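Local structure of restriction endonuclease UbaLAI (Unidentified, 5O63) at residues 24-29 against 141-146; 63-68 against 76-81. The protein cleaves DNA as a monomeric Type IIE restriction endonuclease, here represented by its N-terminal B3 DNA-binding domain in complex with cognate DNA. One frame throughout, in Å; residues are numbered along the deposited sequence. Where two conformers were deposited one is given.

Contact 1 (24-29 against 141-146); sequences MFAKVL and ALCFGE
Met24 on the strand reaches across to Cys143 on the last turn of helix 136-144, sulfur against sulfur. Met24 is an engineered methionine, placed where the enzyme has leucine. From its CB, which points at the helix, CG is held anti to the backbone N (chi1 171°); these two carbons carry the chain toward the helix, and the contact begins at SD. The chain stays extended to SD, which makes the closest approach, 3.5 Å from Cys143 SG. It then bends at chi3 (68°), setting the methyl CE 4.0 Å from Cys143 CB and at a similar separation from its carbonyl O. Leu4, Ile110 and Val156 also touch this side chain. An alanine here would probably open a gap beside Cys143, stripping its thiol of the sulfur it packs on and leaving Ala26 as its neighbour on the strand. That neighbour is already in place: Ala26 CB lies 4.0 Å from Cys143 SG, two residues along the same face.

The pairing is helix-on-sheet packing within the B3 domain, with the C-terminal turn of helix 136-144 laid against strand 19-28 and no hydrogen bond between the two segments. Arg158, on strand 155-159, spans the junction instead, bonding to the Cys143 carbonyl while its backbone pairs with that of Met24.

Farther along, Phe144 brings its ring tip to the strand. CZ approaches Ala26 O at 3.7 Å, and CE2 sits 4.2 Å from Ala26 CB. Val28 CG2 is 4.3 Å from the same CE2; it and Ala26 O both come at the ring obliquely. Phe140, one turn back on the helix, stacks with this ring. Gly145 follows with phi at 94°, and the chain leaves the helix there.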
loop_
_atom_site.group_PDB
_atom_site.type_symbol
_atom_site.label_atom_id
_atom_site.label_comp_id
_atom_site.label_asym_id
_atom_site.label_seq_id
_atom_site.Cartn_x
_atom_site.Cartn_y
_atom_site.Cartn_z
ATOM N N MET A 24 7.004 3.649 -4.839
ATOM C CA MET A 24 6.364 3.295 -3.553
ATOM C C MET A 24 5.335 4.316 -3.142
ATOM O O MET A 24 5.534 5.537 -3.287
ATOM C CB MET A 24 7.443 3.152 -2.467
ATOM C CG MET A 24 6.898 3.008 -1.017
ATOM S SD MET A 24 8.176 2.966 0.252
ATOM C CE MET A 24 8.789 4.613 0.138
ATOM N N PHE A 25 4.217 3.815 -2.615
ATOM C CA PHE A 25 3.273 4.641 -1.869
ATOM C C PHE A 25 3.161 4.034 -0.476
ATOM O O PHE A 25 2.708 2.890 -0.338
ATOM C CB PHE A 25 1.914 4.678 -2.603
ATOM C CG PHE A 25 0.745 5.069 -1.726
ATOM C CD1 PHE A 25 0.710 6.257 -1.003
ATOM C CD2 PHE A 25 -0.346 4.219 -1.623
ATOM C CE1 PHE A 25 -0.406 6.592 -0.185
ATOM C CE2 PHE A 25 -1.458 4.528 -0.831
ATOM C CZ PHE A 25 -1.509 5.713 -0.090
ATOM N N ALA A 26 3.558 4.744 0.563
ATOM C CA ALA A 26 3.477 4.250 1.951
ATOM C C ALA A 26 2.658 5.238 2.747
ATOM O O ALA A 26 2.779 6.463 2.579
ATOM C CB ALA A 26 4.818 4.093 2.565
ATOM N N LYS A 27 1.830 4.691 3.609
ATOM C CA LYS A 27 0.843 5.499 4.354
ATOM C C LYS A 27 0.799 5.019 5.800
ATOM O O LYS A 27 0.625 3.824 6.094
ATOM C CB LYS A 27 -0.564 5.427 3.745
ATOM C CG LYS A 27 -1.534 6.398 4.444
ATOM C CD LYS A 27 -3.019 6.093 4.095
ATOM C CE LYS A 27 -3.910 7.169 4.767
ATOM N NZ LYS A 27 -5.411 6.786 4.657
ATOM N N VAL A 28 0.963 5.964 6.732
ATOM C CA VAL A 28 0.600 5.695 8.116
ATOM C C VAL A 28 -0.899 5.831 8.228
ATOM O O VAL A 28 -1.477 6.897 7.893
ATOM C CB VAL A 28 1.284 6.718 9.097
ATOM C CG1 VAL A 28 0.924 6.426 10.514
ATOM C CG2 VAL A 28 2.832 6.717 8.856
ATOM N N LEU A 29 -1.544 4.735 8.617
ATOM C CA LEU A 29 -3.012 4.708 8.559
ATOM C C LEU A 29 -3.595 5.695 9.566
ATOM O O LEU A 29 -2.922 6.065 10.569
ATOM C CB LEU A 29 -3.584 3.309 8.860
ATOM C CG LEU A 29 -3.105 2.267 7.815
ATOM C CD1 LEU A 29 -4.011 1.020 8.123
ATOM C CD2 LEU A 29 -3.207 2.809 6.419
ATOM N N ALA A 141 10.945 3.699 9.374
ATOM C CA ALA A 141 12.285 4.273 9.182
ATOM C C ALA A 141 12.765 4.122 7.702
ATOM O O ALA A 141 13.419 5.025 7.155
ATOM C CB ALA A 141 13.297 3.596 10.137
ATOM N N LEU A 142 12.532 2.951 7.091
ATOM C CA LEU A 142 12.958 2.765 5.699
ATOM C C LEU A 142 12.183 3.623 4.716
ATOM O O LEU A 142 12.763 4.061 3.745
ATOM C CB LEU A 142 12.799 1.320 5.204
ATOM C CG LEU A 142 13.224 0.159 6.028
ATOM C CD1 LEU A 142 12.686 -1.114 5.424
ATOM C CD2 LEU A 142 14.665 0.199 5.917
ATOM N N CYS A 143 10.878 3.822 4.933
ATOM C CA CYS A 143 10.078 4.560 3.982
ATOM C C CYS A 143 10.194 6.069 4.145
ATOM O O CYS A 143 10.072 6.809 3.163
ATOM C CB CYS A 143 8.599 4.221 4.137
ATOM S SG CYS A 143 8.293 2.469 3.676
ATOM N N PHE A 144 10.376 6.526 5.397
ATOM C CA PHE A 144 10.279 7.972 5.697
ATOM C C PHE A 144 11.579 8.593 6.254
ATOM O O PHE A 144 11.696 9.829 6.359
ATOM C CB PHE A 144 9.152 8.213 6.715
ATOM C CG PHE A 144 7.782 7.987 6.165
ATOM C CD1 PHE A 144 7.102 9.023 5.492
ATOM C CD2 PHE A 144 7.173 6.717 6.255
ATOM C CE1 PHE A 144 5.823 8.828 4.982
ATOM C CE2 PHE A 144 5.877 6.538 5.768
ATOM C CZ PHE A 144 5.201 7.588 5.112
ATOM N N GLY A 145 12.520 7.762 6.682
ATOM C CA GLY A 145 13.710 8.215 7.388
ATOM C C GLY A 145 13.668 8.225 8.917
ATOM O O GLY A 145 12.643 7.944 9.500
ATOM N N GLU A 146 14.776 8.614 9.565
ATOM C CA GLU A 146 14.877 8.636 11.046
ATOM C C GLU A 146 14.578 9.989 11.675
ATOM O O GLU A 146 14.354 10.107 12.872
ATOM C CB GLU A 146 16.272 8.198 11.487
ATOM C CG GLU A 146 16.702 6.875 10.949
ATOM C CD GLU A 146 16.062 5.713 11.691
ATOM O OE1 GLU A 146 15.201 5.960 12.571
ATOM O OE2 GLU A 146 16.405 4.535 11.388
#

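Contact 2 (63-68 against 76-81); sequences TSNFPA and HKTLAY
Phe66 and Leu79 face each other across the hairpin, and their side chains make the tight half of this contact. Leu79 CB rides over one face of the Phe66 ring, 4.1 Å from its centroid, in a CH-pi contact offset toward the rim. Phe66 CG stands between its own N and carbonyl carbon (chi1 65°), which starts the ring off from the backbone on the side where it covers Leu79 CB. Tyr81 CB meets the ring edge, 3.9 Å from CE2, and Ala68 CB packs against Leu79 CD1 at 3.7 Å. Tyr123 adds an edge-to-face ring to Phe66, while the Tyr81 hydroxyl is taken up by Arg90.

The other face of these antiparallel strands is more thinly packed, with Asn65 and Pro67 exposed and Ala80 covered. Thr78 CG2 lies 3.6 Å from Asn65 CB, the two side chains crossing obliquely; Pro67 adds little, and Ala80 CB lies against Asn65 OD1 at 4.2 Å. Ala80 also packs on a phosphate of the bound DNA.

Between the faces, Ser64-Tyr81, Phe66-Leu79 and Ala68-Lys77 each exchange two backbone hydrogen bonds. The shortest, Tyr81 N to Ser64 O at 2.7 Å, is nearly straight at 173°. Backbone bonding thus fixes the register, apolar packing fills the middle of the Phe66 side, and the smaller contacts opposite are consistent with a surface that lets the DNA backbone come close at Ala80.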
loop_
_atom_site.group_PDB
_atom_site.type_symbol
_atom_site.label_atom_id
_atom_site.label_comp_id
_atom_site.label_asym_id
_atom_site.label_seq_id
_atom_site.Cartn_x
_atom_site.Cartn_y
_atom_site.Cartn_z
ATOM N N THR A 63 -15.616 0.640 -9.562
ATOM C CA THR A 63 -14.776 -0.314 -8.871
ATOM C C THR A 63 -13.904 -1.091 -9.852
ATOM O O THR A 63 -14.330 -1.463 -10.918
ATOM C CB THR A 63 -15.645 -1.260 -7.976
ATOM O OG1 THR A 63 -14.815 -2.256 -7.407
ATOM C CG2 THR A 63 -16.811 -1.888 -8.771
ATOM N N SER A 64 -12.647 -1.260 -9.487
ATOM C CA SER A 64 -11.660 -1.898 -10.282
ATOM C C SER A 64 -10.991 -2.937 -9.381
ATOM O O SER A 64 -10.916 -2.782 -8.153
ATOM C CB SER A 64 -10.650 -0.846 -10.774
ATOM O OG SER A 64 -9.603 -1.477 -11.459
ATOM N N ASN A 65 -10.484 -3.986 -9.984
ATOM C CA ASN A 65 -9.618 -4.904 -9.298
ATOM C C ASN A 65 -8.203 -4.714 -9.751
ATOM O O ASN A 65 -7.939 -4.354 -10.918
ATOM C CB ASN A 65 -10.032 -6.371 -9.588
ATOM C CG ASN A 65 -11.362 -6.737 -8.964
ATOM O OD1 ASN A 65 -11.838 -6.072 -8.053
ATOM N ND2 ASN A 65 -11.970 -7.832 -9.461
ATOM N N PHE A 66 -7.261 -5.050 -8.906
ATOM C CA PHE A 66 -5.912 -5.212 -9.434
ATOM C C PHE A 66 -5.142 -6.269 -8.653
ATOM O O PHE A 66 -5.365 -6.502 -7.463
ATOM C CB PHE A 66 -5.157 -3.865 -9.470
ATOM C CG PHE A 66 -4.899 -3.264 -8.141
ATOM C CD1 PHE A 66 -3.684 -3.426 -7.502
ATOM C CD2 PHE A 66 -5.857 -2.469 -7.541
ATOM C CE1 PHE A 66 -3.424 -2.822 -6.284
ATOM C CE2 PHE A 66 -5.609 -1.877 -6.307
ATOM C CZ PHE A 66 -4.384 -2.074 -5.665
ATOM N N PRO A 67 -4.238 -6.967 -9.342
ATOM C CA PRO A 67 -3.523 -8.036 -8.642
ATOM C C PRO A 67 -2.402 -7.431 -7.813
ATOM O O PRO A 67 -1.821 -6.419 -8.226
ATOM C CB PRO A 67 -2.988 -8.924 -9.792
ATOM C CG PRO A 67 -2.935 -8.039 -10.931
ATOM C CD PRO A 67 -3.941 -6.942 -10.788
ATOM N N ALA A 68 -2.106 -7.991 -6.653
ATOM C CA ALA A 68 -1.022 -7.469 -5.815
ATOM C C ALA A 68 -0.457 -8.625 -5.055
ATOM O O ALA A 68 -1.214 -9.500 -4.593
ATOM C CB ALA A 68 -1.522 -6.394 -4.834
ATOM N N HIS A 76 -0.106 -14.319 -4.307
ATOM C CA HIS A 76 -0.760 -13.306 -5.123
ATOM C C HIS A 76 -2.212 -13.148 -4.705
ATOM O O HIS A 76 -2.891 -14.153 -4.462
ATOM C CB HIS A 76 -0.638 -13.681 -6.578
ATOM C CG HIS A 76 0.748 -13.446 -7.100
ATOM N ND1 HIS A 76 1.627 -14.461 -7.416
ATOM C CD2 HIS A 76 1.434 -12.291 -7.266
ATOM C CE1 HIS A 76 2.772 -13.938 -7.824
ATOM N NE2 HIS A 76 2.686 -12.621 -7.726
ATOM N N LYS A 77 -2.686 -11.905 -4.598
ATOM C CA LYS A 77 -4.069 -11.629 -4.213
ATOM C C LYS A 77 -4.665 -10.635 -5.199
ATOM O O LYS A 77 -3.977 -10.136 -6.111
ATOM C CB LYS A 77 -4.126 -11.131 -2.764
ATOM C CG LYS A 77 -3.755 -12.257 -1.804
ATOM C CD LYS A 77 -3.778 -11.890 -0.313
ATOM C CE LYS A 77 -3.671 -13.223 0.461
ATOM N NZ LYS A 77 -4.271 -14.384 -0.311
ATOM N N THR A 78 -5.961 -10.406 -5.065
ATOM C CA THR A 78 -6.648 -9.369 -5.832
ATOM C C THR A 78 -7.127 -8.300 -4.824
ATOM O O THR A 78 -7.830 -8.612 -3.859
ATOM C CB THR A 78 -7.843 -9.910 -6.633
ATOM O OG1 THR A 78 -7.362 -10.862 -7.607
ATOM C CG2 THR A 78 -8.550 -8.791 -7.380
ATOM N N LEU A 79 -6.651 -7.083 -5.004
ATOM C CA LEU A 79 -7.208 -5.989 -4.215
ATOM C C LEU A 79 -8.280 -5.285 -4.987
ATOM O O LEU A 79 -8.291 -5.326 -6.257
ATOM C CB LEU A 79 -6.043 -4.994 -3.873
ATOM C CG LEU A 79 -4.975 -5.629 -2.996
ATOM C CD1 LEU A 79 -3.931 -4.517 -2.684
ATOM C CD2 LEU A 79 -5.542 -6.304 -1.727
ATOM N N ALA A 80 -9.180 -4.605 -4.254
ATOM C CA ALA A 80 -10.215 -3.799 -4.903
ATOM C C ALA A 80 -9.904 -2.335 -4.739
ATOM O O ALA A 80 -9.449 -1.901 -3.675
ATOM C CB ALA A 80 -11.645 -4.111 -4.349
ATOM N N TYR A 81 -10.127 -1.600 -5.802
ATOM C CA TYR A 81 -9.869 -0.137 -5.830
ATOM C C TYR A 81 -11.246 0.510 -6.046
ATOM O O TYR A 81 -11.909 0.310 -7.111
ATOM C CB TYR A 81 -8.868 0.144 -6.937
ATOM C CG TYR A 81 -8.420 1.570 -7.157
ATOM C CD1 TYR A 81 -8.486 2.541 -6.140
ATOM C CD2 TYR A 81 -7.838 1.940 -8.375
ATOM C CE1 TYR A 81 -8.022 3.839 -6.368
ATOM C CE2 TYR A 81 -7.391 3.230 -8.602
ATOM C CZ TYR A 81 -7.488 4.164 -7.595
ATOM O OH TYR A 81 -7.041 5.437 -7.844
#

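Overall arrangement
From the N terminus the chain runs through helix 3-14 into strand 19-28, where residues 24-29 form the first half of contact 1. Its partner, 141-146, comes 112 residues later, so contact 1 closes a long loop that takes in most of the sheet. Contact 2 is nested inside that loop: residues 63-68 and 76-81 close the short hairpin of strands 62-70 and 75-84. Both contacts reach one mixed sheet, in which strands 121-128 and 108-116 separate the hairpin from strand 19-28. Their centres lie about 22 Å apart, on opposite sides of the chain's centre; contact 1 brings a late helix to the sheet, contact 2 joins neighbouring strands.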